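Local coordinates for protein chitinase (Thermococcus chitonophagus, PDB 5XSW) that probably hydrolyses chitin as an endochitinase, this fragment joining an N-terminal beta-sandwich domain to a mainly helical domain that binds the glycan, at residues V15-A20 and V82-E87; Y26-W31 and K412-G417; N37-T42 and L65-L70; K145-G150 and T384-T389; Q161-L166 and E390-A395. One frame throughout, in Å; residues are numbered along the deposited sequence.

Interaction 1 (V15-A20 and V82-E87); sequences VELTLA and VKIIIE
The carboxylate of Glu16 is the flat side-chain group that meets the opposite strand. Its OE1 rests against the aliphatic chain of Lys83, 3.4 Å from Lys83 CD. The two charges do not join: Glu16 OE1 and Lys83 NZ stay 5.1 Å apart. Thr18 runs beside Lys83 and points the same way, with Thr18 OG1 3.7 Å from Lys83 CG. These residues and Ile85 form one face of the antiparallel pair. Val15, Leu17, Leu19, Val82, Ile84 and Ile86 form the other, which is buried. The two strands are the central pair of a four-stranded sheet in the N-terminal beta-sandwich, with strand 3-9 beyond one and strand 45-51 beyond the other. Three hydrogen-bonded pairs join them, Val15 with Ile86, Leu17 with Ile84 and Leu19 with Val82. Each gives two backbone bonds, such as Leu17 N to Ile84 O at 2.8 Å. On the buried face Leu19 CD1 crosses to Ile84 CD1, 4.2 Å away.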
# COMPACT_ATOMS: atom_id res chain seq x y z
N VAL A 15 20.70 -34.56 13.93
CA VAL A 15 21.37 -33.31 13.56
C VAL A 15 20.57 -32.09 14.09
O VAL A 15 19.35 -32.07 14.02
CB VAL A 15 21.52 -33.21 12.03
CG1 VAL A 15 22.01 -31.82 11.60
CG2 VAL A 15 22.45 -34.27 11.49
N GLU A 16 21.27 -31.10 14.64
CA GLU A 16 20.67 -29.83 14.98
C GLU A 16 21.08 -28.75 13.99
O GLU A 16 22.28 -28.49 13.78
CB GLU A 16 21.05 -29.40 16.38
CG GLU A 16 20.43 -28.07 16.76
CD GLU A 16 20.44 -27.83 18.25
OE1 GLU A 16 19.42 -27.33 18.79
OE2 GLU A 16 21.48 -28.14 18.87
N LEU A 17 20.08 -28.14 13.38
CA LEU A 17 20.27 -27.03 12.46
C LEU A 17 19.88 -25.70 13.15
O LEU A 17 18.79 -25.62 13.67
CB LEU A 17 19.42 -27.24 11.22
CG LEU A 17 19.35 -26.05 10.27
CD1 LEU A 17 20.71 -25.77 9.62
CD2 LEU A 17 18.28 -26.30 9.23
N THR A 18 20.76 -24.72 13.12
CA THR A 18 20.44 -23.43 13.69
C THR A 18 20.36 -22.38 12.59
O THR A 18 21.31 -22.16 11.86
CB THR A 18 21.49 -23.01 14.73
OG1 THR A 18 21.55 -23.99 15.77
CG2 THR A 18 21.14 -21.68 15.33
N LEU A 19 19.20 -21.73 12.51
CA LEU A 19 18.97 -20.66 11.56
C LEU A 19 18.78 -19.39 12.36
O LEU A 19 18.02 -19.37 13.32
CB LEU A 19 17.71 -20.92 10.74
CG LEU A 19 17.60 -22.22 9.96
CD1 LEU A 19 16.21 -22.41 9.40
CD2 LEU A 19 18.63 -22.26 8.85
N ALA A 20 19.49 -18.34 12.00
CA ALA A 20 19.36 -17.09 12.74
C ALA A 20 19.69 -15.84 11.94
O ALA A 20 20.51 -15.87 11.03
CB ALA A 20 20.23 -17.14 13.98
N VAL A 82 16.16 -19.78 15.17
CA VAL A 82 15.25 -20.91 15.10
C VAL A 82 16.11 -22.21 15.05
O VAL A 82 17.04 -22.30 14.26
CB VAL A 82 14.31 -20.83 13.88
CG1 VAL A 82 13.52 -22.16 13.70
CG2 VAL A 82 13.32 -19.61 14.00
N LYS A 83 15.82 -23.17 15.93
CA LYS A 83 16.63 -24.40 16.00
C LYS A 83 15.78 -25.54 15.60
O LYS A 83 14.65 -25.67 16.06
CB LYS A 83 17.22 -24.61 17.39
CG LYS A 83 18.35 -23.67 17.66
CD LYS A 83 19.03 -23.91 18.97
CE LYS A 83 20.11 -22.88 19.23
NZ LYS A 83 20.22 -22.66 20.70
N ILE A 84 16.31 -26.35 14.68
CA ILE A 84 15.58 -27.45 14.14
C ILE A 84 16.34 -28.79 14.42
O ILE A 84 17.57 -28.86 14.29
CB ILE A 84 15.40 -27.27 12.63
CG1 ILE A 84 14.45 -26.08 12.36
CG2 ILE A 84 14.84 -28.51 12.00
CD1 ILE A 84 14.27 -25.79 10.88
N ILE A 85 15.60 -29.81 14.84
CA ILE A 85 16.19 -31.14 15.07
C ILE A 85 15.70 -32.10 14.01
O ILE A 85 14.49 -32.30 13.83
CB ILE A 85 15.87 -31.65 16.45
CG1 ILE A 85 16.50 -30.71 17.46
CG2 ILE A 85 16.42 -33.11 16.63
CD1 ILE A 85 15.76 -30.66 18.72
N ILE A 86 16.67 -32.66 13.29
CA ILE A 86 16.44 -33.58 12.19
C ILE A 86 16.96 -34.98 12.60
O ILE A 86 18.10 -35.12 13.03
CB ILE A 86 17.19 -33.16 10.92
CG1 ILE A 86 16.80 -31.73 10.49
CG2 ILE A 86 17.01 -34.20 9.80
CD1 ILE A 86 17.86 -31.08 9.65
N GLU A 87 16.10 -35.98 12.49
CA GLU A 87 16.50 -37.35 12.79
C GLU A 87 16.44 -38.19 11.53
O GLU A 87 15.41 -38.23 10.85
CB GLU A 87 15.63 -37.94 13.88
CG GLU A 87 16.18 -37.60 15.27
CD GLU A 87 15.20 -37.86 16.39
OE1 GLU A 87 14.41 -38.84 16.27
OE2 GLU A 87 15.22 -37.08 17.37

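Interaction 2 (Y26-W31 and K412-G417); sequences YVWNGW and KFFRPG
Tyr26 and Arg415 bury the most surface here. Arg415 CD lies over one face of the Tyr26 ring in a CH-pi contact, 3.8 Å from the ring centroid. The opposite face has the backbone N of Trp28 above its rim. Arg415 bends at chi3 (-71°), which turns NE off the line of the chain. NE bonds to Pro265 O and NH2 makes a salt bridge with Asp270. At the ring's far end Tyr26 OH bonds to Asp266 and accepts from a water at 2.7 Å. That water also takes the N-H of Arg415, 2.9 Å from Arg415 N. An alanine in place of Tyr26 would probably leave Arg415 CD without its aromatic face and the water and Asp266 without the hydroxyl. Trp28 is third. Its CZ3 comes to the edge of the Phe414 ring, 3.7 Å from Phe414 CD1, with the planes at 45°. A second water links Trp28 N to Gly417 O. Trp28 sits in a type II beta turn, Val27 to Gly30, closed by Gly30 N to Val27 O. The contact is loop-to-loop packing between domains: the loop between strands 12-21 and 32-41 of the beta domain meets the loop after helix 399-412 of the helical domain.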
# COMPACT_ATOMS: atom_id res chain seq x y z
N TYR A 26 20.58 -2.72 12.74
CA TYR A 26 20.46 -2.66 11.29
C TYR A 26 21.80 -2.85 10.62
O TYR A 26 22.76 -2.17 10.95
CB TYR A 26 19.86 -1.31 10.83
CG TYR A 26 19.93 -1.15 9.34
CD1 TYR A 26 19.12 -1.93 8.52
CD2 TYR A 26 20.83 -0.28 8.75
CE1 TYR A 26 19.20 -1.83 7.14
CE2 TYR A 26 20.92 -0.18 7.36
CZ TYR A 26 20.09 -0.97 6.57
OH TYR A 26 20.15 -0.93 5.20
N VAL A 27 21.86 -3.76 9.65
CA VAL A 27 22.97 -3.75 8.70
C VAL A 27 22.37 -3.98 7.29
O VAL A 27 21.31 -4.61 7.16
CB VAL A 27 24.07 -4.84 9.02
CG1 VAL A 27 24.42 -4.87 10.50
CG2 VAL A 27 23.67 -6.19 8.56
N TRP A 28 23.04 -3.45 6.28
CA TRP A 28 22.61 -3.50 4.89
C TRP A 28 22.26 -4.90 4.47
O TRP A 28 23.05 -5.82 4.66
CB TRP A 28 23.71 -2.97 4.00
CG TRP A 28 23.40 -3.14 2.55
CD1 TRP A 28 23.88 -4.12 1.71
CD2 TRP A 28 22.56 -2.28 1.75
NE1 TRP A 28 23.36 -3.93 0.44
CE2 TRP A 28 22.58 -2.80 0.43
CE3 TRP A 28 21.81 -1.11 2.03
CZ2 TRP A 28 21.85 -2.22 -0.61
CZ3 TRP A 28 21.09 -0.52 0.98
CH2 TRP A 28 21.13 -1.06 -0.33
N ASN A 29 21.02 -5.06 4.00
CA ASN A 29 20.51 -6.32 3.46
C ASN A 29 20.30 -7.38 4.53
O ASN A 29 19.94 -8.49 4.23
CB ASN A 29 21.46 -6.88 2.39
CG ASN A 29 20.71 -7.49 1.21
OD1 ASN A 29 19.51 -7.26 1.06
ND2 ASN A 29 21.42 -8.22 0.35
N GLY A 30 20.49 -7.03 5.79
CA GLY A 30 20.32 -8.01 6.84
C GLY A 30 19.37 -7.58 7.94
O GLY A 30 19.47 -8.06 9.09
N TRP A 31 18.42 -6.70 7.62
CA TRP A 31 17.50 -6.20 8.65
C TRP A 31 16.45 -7.26 8.92
O TRP A 31 15.95 -7.42 10.05
CB TRP A 31 16.87 -4.87 8.20
CG TRP A 31 15.85 -4.30 9.16
CD1 TRP A 31 16.09 -3.50 10.25
CD2 TRP A 31 14.42 -4.48 9.10
NE1 TRP A 31 14.90 -3.20 10.88
CE2 TRP A 31 13.86 -3.78 10.19
CE3 TRP A 31 13.56 -5.19 8.25
CZ2 TRP A 31 12.50 -3.75 10.43
CZ3 TRP A 31 12.20 -5.17 8.50
CH2 TRP A 31 11.69 -4.45 9.60
N LYS A 412 17.04 11.33 1.47
CA LYS A 412 15.81 10.59 1.16
C LYS A 412 15.94 9.06 1.02
O LYS A 412 14.93 8.35 1.11
CB LYS A 412 15.22 11.13 -0.14
CG LYS A 412 15.05 12.70 -0.06
CD LYS A 412 13.98 13.08 1.00
CE LYS A 412 13.82 14.66 1.07
NZ LYS A 412 12.74 14.96 2.09
N PHE A 413 17.15 8.56 0.78
CA PHE A 413 17.36 7.12 0.66
C PHE A 413 18.39 6.55 1.65
O PHE A 413 19.17 7.29 2.25
CB PHE A 413 17.74 6.79 -0.80
CG PHE A 413 16.65 7.20 -1.79
CD1 PHE A 413 15.42 6.54 -1.79
CD2 PHE A 413 16.85 8.23 -2.65
CE1 PHE A 413 14.41 6.90 -2.67
CE2 PHE A 413 15.86 8.61 -3.56
CZ PHE A 413 14.62 7.98 -3.56
N PHE A 414 18.34 5.23 1.82
CA PHE A 414 19.15 4.51 2.81
C PHE A 414 18.67 4.83 4.20
O PHE A 414 17.95 5.81 4.44
CB PHE A 414 20.66 4.81 2.71
CG PHE A 414 21.25 4.49 1.36
CD1 PHE A 414 21.56 3.20 1.02
CD2 PHE A 414 21.51 5.51 0.45
CE1 PHE A 414 22.13 2.89 -0.24
CE2 PHE A 414 22.06 5.24 -0.80
CZ PHE A 414 22.37 3.92 -1.15
N ARG A 415 19.08 3.97 5.10
CA ARG A 415 18.68 3.96 6.51
C ARG A 415 19.97 4.24 7.28
O ARG A 415 21.06 3.92 6.80
CB ARG A 415 18.02 2.59 6.79
CG ARG A 415 17.51 2.24 8.12
CD ARG A 415 16.74 0.91 8.05
NE ARG A 415 15.47 1.10 7.34
CZ ARG A 415 14.28 1.16 7.92
NH1 ARG A 415 14.16 1.00 9.24
NH2 ARG A 415 13.20 1.39 7.17
N PRO A 416 19.88 4.88 8.46
CA PRO A 416 21.09 5.06 9.26
C PRO A 416 21.81 3.74 9.52
O PRO A 416 21.16 2.77 9.92
CB PRO A 416 20.54 5.63 10.58
CG PRO A 416 19.29 6.32 10.19
CD PRO A 416 18.69 5.45 9.11
N GLY A 417 23.12 3.73 9.33
CA GLY A 417 23.89 2.53 9.58
C GLY A 417 24.32 1.87 8.29
O GLY A 417 25.12 0.94 8.29
O HOH W 1 20.00 1.48 4.01
O HOH W 2 25.57 -1.95 6.91

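Interaction 3 (N37-T42 and L65-L70); sequences NITFET and LVTIDL
Ile38 and Phe40 carry the backbone bonds, paired with Ile68 and Val66. Each pair is an antiparallel hydrogen-bonded pair with two bonds. The shortest is Ile68 N to Ile38 O, 2.7 Å and nearly straight at 173°. Between them Thr39 and Thr67 form a non-hydrogen-bonded pair, where Thr39 CA approaches Val66 O at 3.2 Å.

The aromatic contact belongs to Phe40. Its CG sits between the backbone N and the carbonyl carbon (chi1 66°), and the ring leans over the neighbouring strand. Val66 CB lies over one face in a CH-pi contact, 3.8 Å from the Phe40 ring centroid. Ile68 CD1 comes to the ring edge, in its plane, 3.8 Å from Phe40 CE2. Phe100 also meets this ring. Strands 32-41 and 65-69 belong to the second sheet of the beta-sandwich, and this apolar face turns toward strands 12-21, 45-51 and 80-89 of the first.

Aliphatic packing continues at the Leu70 end, where Ile38 CD1 touches Leu70 CD1 at 3.6 Å. At the other end Thr42 CG2 meets Val66 CG2.

The other face is mixed: Thr39, Thr67 and Glu41 with the apolar Leu65. Thr39 CG2 stands beside Thr67 OG1, while Thr39 OG1 bonds to His103. Leu65 CD1 packs on Thr39 CB at 3.8 Å. At the strand end Thr67 CG2 lies against the amide group of Asn37, 3.5 Å from Asn37 CG.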
# COMPACT_ATOMS: atom_id res chain seq x y z
N ASN A 37 12.48 -21.61 1.77
CA ASN A 37 12.64 -22.95 2.32
C ASN A 37 14.14 -23.19 2.57
O ASN A 37 14.97 -22.31 2.30
CB ASN A 37 12.01 -24.02 1.42
CG ASN A 37 12.45 -23.93 -0.02
OD1 ASN A 37 13.64 -23.80 -0.31
ND2 ASN A 37 11.48 -24.03 -0.94
N ILE A 38 14.45 -24.32 3.19
CA ILE A 38 15.84 -24.72 3.43
C ILE A 38 15.92 -26.12 2.76
O ILE A 38 15.05 -26.96 3.00
CB ILE A 38 16.21 -24.86 4.92
CG1 ILE A 38 15.93 -23.58 5.72
CG2 ILE A 38 17.72 -25.22 5.12
CD1 ILE A 38 14.56 -23.60 6.37
N THR A 39 16.92 -26.37 1.93
CA THR A 39 17.05 -27.73 1.39
C THR A 39 18.30 -28.41 1.98
O THR A 39 19.27 -27.75 2.37
CB THR A 39 17.16 -27.76 -0.14
OG1 THR A 39 18.18 -26.85 -0.58
CG2 THR A 39 15.83 -27.43 -0.82
N PHE A 40 18.27 -29.73 2.01
CA PHE A 40 19.53 -30.42 2.24
C PHE A 40 19.42 -31.80 1.57
O PHE A 40 18.36 -32.18 1.11
CB PHE A 40 19.85 -30.54 3.74
CG PHE A 40 18.86 -31.43 4.51
CD1 PHE A 40 19.08 -32.81 4.63
CD2 PHE A 40 17.74 -30.88 5.13
CE1 PHE A 40 18.17 -33.64 5.35
CE2 PHE A 40 16.83 -31.67 5.85
CZ PHE A 40 17.05 -33.08 5.97
N GLU A 41 20.54 -32.52 1.55
CA GLU A 41 20.55 -33.82 0.89
C GLU A 41 20.90 -34.91 1.90
O GLU A 41 21.67 -34.68 2.82
CB GLU A 41 21.52 -33.81 -0.29
CG GLU A 41 20.98 -33.00 -1.46
CD GLU A 41 22.04 -32.65 -2.52
OE1 GLU A 41 21.66 -32.47 -3.69
OE2 GLU A 41 23.24 -32.53 -2.20
N THR A 42 20.26 -36.06 1.74
CA THR A 42 20.62 -37.28 2.45
C THR A 42 20.14 -38.49 1.64
O THR A 42 19.15 -38.41 0.91
CB THR A 42 20.03 -37.30 3.86
OG1 THR A 42 20.29 -38.57 4.48
CG2 THR A 42 18.49 -37.07 3.80
N LEU A 65 16.84 -35.19 -2.00
CA LEU A 65 16.60 -33.75 -1.68
C LEU A 65 15.46 -33.56 -0.70
O LEU A 65 14.32 -33.92 -1.02
CB LEU A 65 16.28 -32.97 -2.94
CG LEU A 65 16.21 -31.44 -2.71
CD1 LEU A 65 17.56 -30.96 -2.24
CD2 LEU A 65 15.80 -30.75 -4.01
N VAL A 66 15.76 -33.02 0.47
CA VAL A 66 14.73 -32.74 1.49
C VAL A 66 14.49 -31.20 1.51
O VAL A 66 15.44 -30.44 1.51
CB VAL A 66 15.16 -33.22 2.89
CG1 VAL A 66 14.06 -32.93 3.94
CG2 VAL A 66 15.44 -34.76 2.89
N THR A 67 13.23 -30.77 1.50
CA THR A 67 12.90 -29.32 1.52
C THR A 67 12.10 -28.99 2.77
O THR A 67 11.02 -29.56 2.96
CB THR A 67 12.10 -28.94 0.29
OG1 THR A 67 12.83 -29.36 -0.87
CG2 THR A 67 11.83 -27.35 0.27
N ILE A 68 12.66 -28.14 3.63
CA ILE A 68 11.99 -27.74 4.85
C ILE A 68 11.28 -26.40 4.61
O ILE A 68 11.93 -25.44 4.18
CB ILE A 68 12.95 -27.57 6.00
CG1 ILE A 68 13.64 -28.92 6.35
CG2 ILE A 68 12.19 -27.03 7.24
CD1 ILE A 68 14.87 -28.68 7.25
N ASP A 69 9.99 -26.36 4.88
CA ASP A 69 9.17 -25.12 4.77
C ASP A 69 8.85 -24.64 6.19
O ASP A 69 8.20 -25.35 6.93
CB ASP A 69 7.91 -25.42 3.94
CG ASP A 69 6.95 -24.20 3.81
OD1 ASP A 69 7.18 -23.17 4.43
OD2 ASP A 69 5.95 -24.33 3.10
N LEU A 70 9.34 -23.46 6.56
CA LEU A 70 9.18 -22.96 7.91
C LEU A 70 7.80 -22.34 8.16
O LEU A 70 7.53 -21.91 9.27
CB LEU A 70 10.27 -21.94 8.24
CG LEU A 70 11.71 -22.44 8.17
CD1 LEU A 70 12.69 -21.27 8.32
CD2 LEU A 70 11.95 -23.52 9.29

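Interaction 4 (K145-G150 and T384-T389); sequences KPHQNG and TMDMET
Asp386 reaches from its helix onto the imidazole of His147. Its CB lies over the centre of that ring, 3.8 Å from the centroid, in a CH-pi contact. The same Asp386 CB is 3.0 Å from His147 O. Asp386 CG comes next, beside His147 CE1. The carboxylate then divides. OD1 stays near the ring, 3.0 Å from His147 CE1, and takes hydrogen bonds from Asn202 and Asn204. OD2 lies 2.5 Å from Asn149 O. The carboxylate and ring planes are 36° apart. The helix concerned is 374-386, whose first residue, His374, lines the glycan pocket; this contact is at its other end. Here residues 146-149 run nearly opposite to residues 386-389, and His147 N bonds to Asp386 O at 3.2 Å. The N-H comes from above the carbonyl plane. His147 CG lies between its backbone N and carbonyl carbon (chi1 61°), which sets the direction in which the ring leaves the backbone to lie against Asp386 CB. Gln148 folds back at chi2, and its NE2 donates to His147 O at 2.8 Å and also bonds to Ala383 O. That nitrogen is 3.5 Å from Met387 SD. Pro146 CB packs on the same sulphur at 4.0 Å, and Pro146 CD touches Thr389 CG2.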
# COMPACT_ATOMS: atom_id res chain seq x y z
N LYS A 145 23.77 4.73 -31.35
CA LYS A 145 23.35 3.42 -31.86
C LYS A 145 21.89 3.11 -31.45
O LYS A 145 21.65 2.84 -30.30
CB LYS A 145 24.29 2.36 -31.29
CG LYS A 145 23.93 0.92 -31.67
CD LYS A 145 24.92 -0.12 -31.08
CE LYS A 145 24.67 -0.38 -29.58
NZ LYS A 145 25.17 -1.71 -29.07
N PRO A 146 20.93 3.17 -32.39
CA PRO A 146 19.55 2.84 -31.97
C PRO A 146 19.45 1.45 -31.34
O PRO A 146 20.26 0.54 -31.61
CB PRO A 146 18.74 2.89 -33.27
CG PRO A 146 19.76 2.92 -34.40
CD PRO A 146 21.06 3.37 -33.84
N HIS A 147 18.45 1.28 -30.47
CA HIS A 147 18.27 0.02 -29.76
C HIS A 147 16.78 -0.25 -29.51
O HIS A 147 15.94 0.52 -29.94
CB HIS A 147 19.01 0.04 -28.44
CG HIS A 147 18.53 1.12 -27.49
ND1 HIS A 147 17.71 0.86 -26.41
CD2 HIS A 147 18.75 2.47 -27.49
CE1 HIS A 147 17.48 1.99 -25.75
NE2 HIS A 147 18.08 2.98 -26.38
N GLN A 148 16.46 -1.34 -28.84
CA GLN A 148 15.04 -1.64 -28.64
C GLN A 148 14.82 -2.18 -27.21
O GLN A 148 13.96 -3.04 -26.98
CB GLN A 148 14.55 -2.65 -29.73
CG GLN A 148 14.23 -1.94 -31.12
CD GLN A 148 13.02 -0.91 -31.11
OE1 GLN A 148 11.91 -1.27 -31.51
NE2 GLN A 148 13.27 0.38 -30.70
N ASN A 149 15.59 -1.70 -26.25
CA ASN A 149 15.37 -2.14 -24.86
C ASN A 149 14.00 -1.63 -24.32
O ASN A 149 13.58 -0.50 -24.64
CB ASN A 149 16.49 -1.64 -23.94
CG ASN A 149 17.84 -2.30 -24.24
OD1 ASN A 149 18.16 -3.37 -23.71
ND2 ASN A 149 18.64 -1.64 -25.01
N GLY A 150 13.34 -2.42 -23.51
CA GLY A 150 12.07 -1.96 -22.96
C GLY A 150 12.36 -1.46 -21.56
O GLY A 150 13.15 -0.54 -21.38
N THR A 384 9.99 4.26 -29.77
CA THR A 384 10.32 5.47 -30.55
C THR A 384 11.51 6.25 -29.99
O THR A 384 12.37 6.69 -30.74
CB THR A 384 9.09 6.40 -30.66
OG1 THR A 384 8.01 5.61 -31.21
CG2 THR A 384 9.34 7.62 -31.58
N MET A 385 11.55 6.42 -28.67
CA MET A 385 12.68 7.08 -28.03
C MET A 385 13.97 6.28 -28.23
O MET A 385 15.03 6.86 -28.49
CB MET A 385 12.40 7.25 -26.53
CG MET A 385 11.30 8.29 -26.27
SD MET A 385 11.02 8.46 -24.51
CE MET A 385 12.38 9.58 -24.05
N ASP A 386 13.87 4.97 -28.08
CA ASP A 386 15.04 4.07 -28.25
C ASP A 386 15.68 4.24 -29.66
O ASP A 386 16.88 4.04 -29.81
CB ASP A 386 14.64 2.61 -28.16
CG ASP A 386 14.28 2.12 -26.73
OD1 ASP A 386 14.62 2.77 -25.70
OD2 ASP A 386 13.73 1.00 -26.68
N MET A 387 14.85 4.48 -30.67
CA MET A 387 15.32 4.65 -32.07
C MET A 387 15.87 6.05 -32.36
O MET A 387 16.40 6.28 -33.46
CB MET A 387 14.19 4.39 -33.06
CG MET A 387 13.62 2.99 -33.01
SD MET A 387 14.92 1.80 -33.42
CE MET A 387 15.14 2.16 -35.18
N GLU A 388 15.72 6.99 -31.43
CA GLU A 388 16.04 8.39 -31.73
C GLU A 388 17.57 8.54 -31.81
O GLU A 388 18.28 8.06 -30.94
CB GLU A 388 15.48 9.33 -30.66
CG GLU A 388 15.92 10.78 -30.82
CD GLU A 388 15.32 11.47 -32.05
OE1 GLU A 388 14.22 11.08 -32.47
OE2 GLU A 388 15.93 12.44 -32.57
N THR A 389 18.07 9.17 -32.86
CA THR A 389 19.50 9.42 -32.96
C THR A 389 19.87 10.89 -33.05
O THR A 389 20.96 11.28 -32.67
CB THR A 389 20.12 8.70 -34.18
OG1 THR A 389 19.48 9.14 -35.38
CG2 THR A 389 19.96 7.21 -34.04

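Interaction 5 (Q161-L166 and E390-A395); sequences QIIIGL and ERIYDA
Gly165 and Ile392 face each other in a single backbone bridge, with Tyr393 N bonding to Ile164 O at 2.9 Å and Leu166 N to Arg391 O at 3.0 Å. Arg391 adds a side-chain grip to this bridge. Its chain bends at chi3 (47°), which brings NE to Leu166 O. NE and NH2 both donate to that one oxygen, each 2.9 Å from Leu166 O, and the oxygen lies in the guanidinium plane. NH2 also makes a salt bridge with Asp168. An alanine here would probably leave Leu166 O without these two donors and Asp168 without this charged partner.

Apolar side chains pack around the bridge. Ile392 crosses Ile163, with their CG2 atoms 3.7 Å apart, and Ile392 CD1 reaches Gly165 CA. Tyr393 CB meets Ile164 CB at 3.9 Å. Leu166 CD1 comes to the edge of the Tyr393 ring, near its plane, and is 4.0 Å from Tyr393 CB. One water bridges three backbone atoms: it donates to Ile162 O and Tyr393 O and accepts from Ile164 N.

Both segments are loops, one before strand 168-169 and one between helix 374-386 and strand 396-397. Helix 186-199 packs on Ile162, Ile164 and Tyr393. Helix 449-461 meets Ile162 and Ile164, and its Tyr449 makes an edge-to-face pair with Tyr393. Helix 203-214 touches Ile164.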
# COMPACT_ATOMS: atom_id res chain seq x y z
N GLN A 161 27.76 6.46 -21.76
CA GLN A 161 26.84 7.55 -22.14
C GLN A 161 25.39 7.20 -21.76
O GLN A 161 25.00 6.05 -21.91
CB GLN A 161 26.85 7.84 -23.65
CG GLN A 161 28.12 8.62 -24.13
CD GLN A 161 28.17 8.74 -25.62
OE1 GLN A 161 27.14 8.93 -26.28
NE2 GLN A 161 29.39 8.60 -26.19
N ILE A 162 24.64 8.20 -21.27
CA ILE A 162 23.17 8.08 -21.09
C ILE A 162 22.51 8.66 -22.30
O ILE A 162 22.79 9.81 -22.67
CB ILE A 162 22.65 8.87 -19.88
CG1 ILE A 162 23.39 8.46 -18.63
CG2 ILE A 162 21.11 8.69 -19.71
CD1 ILE A 162 23.30 9.51 -17.56
N ILE A 163 21.65 7.90 -22.94
CA ILE A 163 21.03 8.36 -24.18
C ILE A 163 19.49 8.46 -23.98
O ILE A 163 18.76 7.46 -24.15
CB ILE A 163 21.28 7.37 -25.37
CG1 ILE A 163 22.78 6.97 -25.45
CG2 ILE A 163 20.73 7.98 -26.63
CD1 ILE A 163 23.67 8.18 -25.66
N ILE A 164 19.00 9.65 -23.66
CA ILE A 164 17.57 9.84 -23.60
C ILE A 164 17.16 10.43 -24.94
O ILE A 164 17.61 11.51 -25.31
CB ILE A 164 17.17 10.81 -22.47
CG1 ILE A 164 17.53 10.21 -21.11
CG2 ILE A 164 15.69 11.12 -22.54
CD1 ILE A 164 17.39 11.18 -19.96
N GLY A 165 16.31 9.72 -25.66
CA GLY A 165 15.95 10.16 -27.00
C GLY A 165 14.71 11.02 -26.97
O GLY A 165 13.61 10.53 -26.73
N LEU A 166 14.89 12.30 -27.24
CA LEU A 166 13.79 13.24 -27.24
C LEU A 166 13.11 13.23 -28.60
O LEU A 166 13.16 14.20 -29.34
CB LEU A 166 14.28 14.64 -26.89
CG LEU A 166 15.17 14.70 -25.65
CD1 LEU A 166 15.73 16.10 -25.42
CD2 LEU A 166 14.41 14.22 -24.42
N GLU A 390 18.98 11.67 -33.63
CA GLU A 390 19.20 13.10 -33.83
C GLU A 390 19.17 14.03 -32.62
O GLU A 390 19.96 14.95 -32.53
CB GLU A 390 18.28 13.62 -34.92
CG GLU A 390 18.49 12.90 -36.23
CD GLU A 390 17.82 13.59 -37.39
OE1 GLU A 390 17.22 14.66 -37.18
OE2 GLU A 390 17.90 13.06 -38.51
N ARG A 391 18.23 13.80 -31.71
CA ARG A 391 18.04 14.69 -30.59
C ARG A 391 18.17 13.91 -29.29
O ARG A 391 17.24 13.23 -28.88
CB ARG A 391 16.66 15.32 -30.69
CG ARG A 391 16.54 16.75 -30.21
CD ARG A 391 15.33 17.45 -30.79
NE ARG A 391 14.13 16.64 -30.68
CZ ARG A 391 12.98 16.90 -31.29
NH1 ARG A 391 12.85 17.98 -32.05
NH2 ARG A 391 11.95 16.09 -31.13
N ILE A 392 19.30 14.06 -28.61
CA ILE A 392 19.57 13.31 -27.41
C ILE A 392 19.78 14.27 -26.27
O ILE A 392 20.51 15.23 -26.41
CB ILE A 392 20.84 12.45 -27.53
CG1 ILE A 392 20.74 11.49 -28.71
CG2 ILE A 392 21.08 11.67 -26.25
CD1 ILE A 392 19.42 10.76 -28.78
N TYR A 393 19.13 14.02 -25.15
CA TYR A 393 19.26 14.97 -24.05
C TYR A 393 20.72 15.14 -23.56
O TYR A 393 21.45 14.18 -23.41
CB TYR A 393 18.39 14.53 -22.87
CG TYR A 393 18.47 15.42 -21.71
CD1 TYR A 393 17.80 16.62 -21.71
CD2 TYR A 393 19.22 15.07 -20.60
CE1 TYR A 393 17.87 17.51 -20.59
CE2 TYR A 393 19.31 15.92 -19.49
CZ TYR A 393 18.59 17.13 -19.50
OH TYR A 393 18.65 17.95 -18.39
N ASP A 394 21.08 16.37 -23.24
CA ASP A 394 22.36 16.64 -22.55
C ASP A 394 22.21 17.90 -21.72
O ASP A 394 21.29 18.69 -21.94
CB ASP A 394 23.48 16.77 -23.61
CG ASP A 394 24.90 16.60 -23.03
OD1 ASP A 394 25.10 16.40 -21.81
OD2 ASP A 394 25.83 16.63 -23.87
N ALA A 395 23.06 18.10 -20.72
CA ALA A 395 22.93 19.24 -19.84
C ALA A 395 24.29 19.47 -19.23
O ALA A 395 24.99 18.51 -18.95
CB ALA A 395 21.88 18.97 -18.70
O HOH W 3 20.67 11.62 -22.66

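Interactions 1 and 3 are strand pairs in the two facing sheets of the beta-sandwich. Their apolar faces meet: Ile84 CD1 is 3.6 Å from Leu70 CD2. Both rely on regular backbone bonds; interaction 1 is buried and mostly aliphatic, interaction 3 partly buried with an aromatic ring. Interaction 2 is a surface contact between the two domains. It uses rings and water, with no direct hydrogen bond across. Interactions 4 and 5, both partly buried, lie across the chain's centre from interactions 1 and 3. Their segments alternate along the chain, 390-395 following directly on 384-389, and they touch through Met385 and Glu388. Interaction 4 centres on a carboxylate, interaction 5 on a guanidinium and a short bridge.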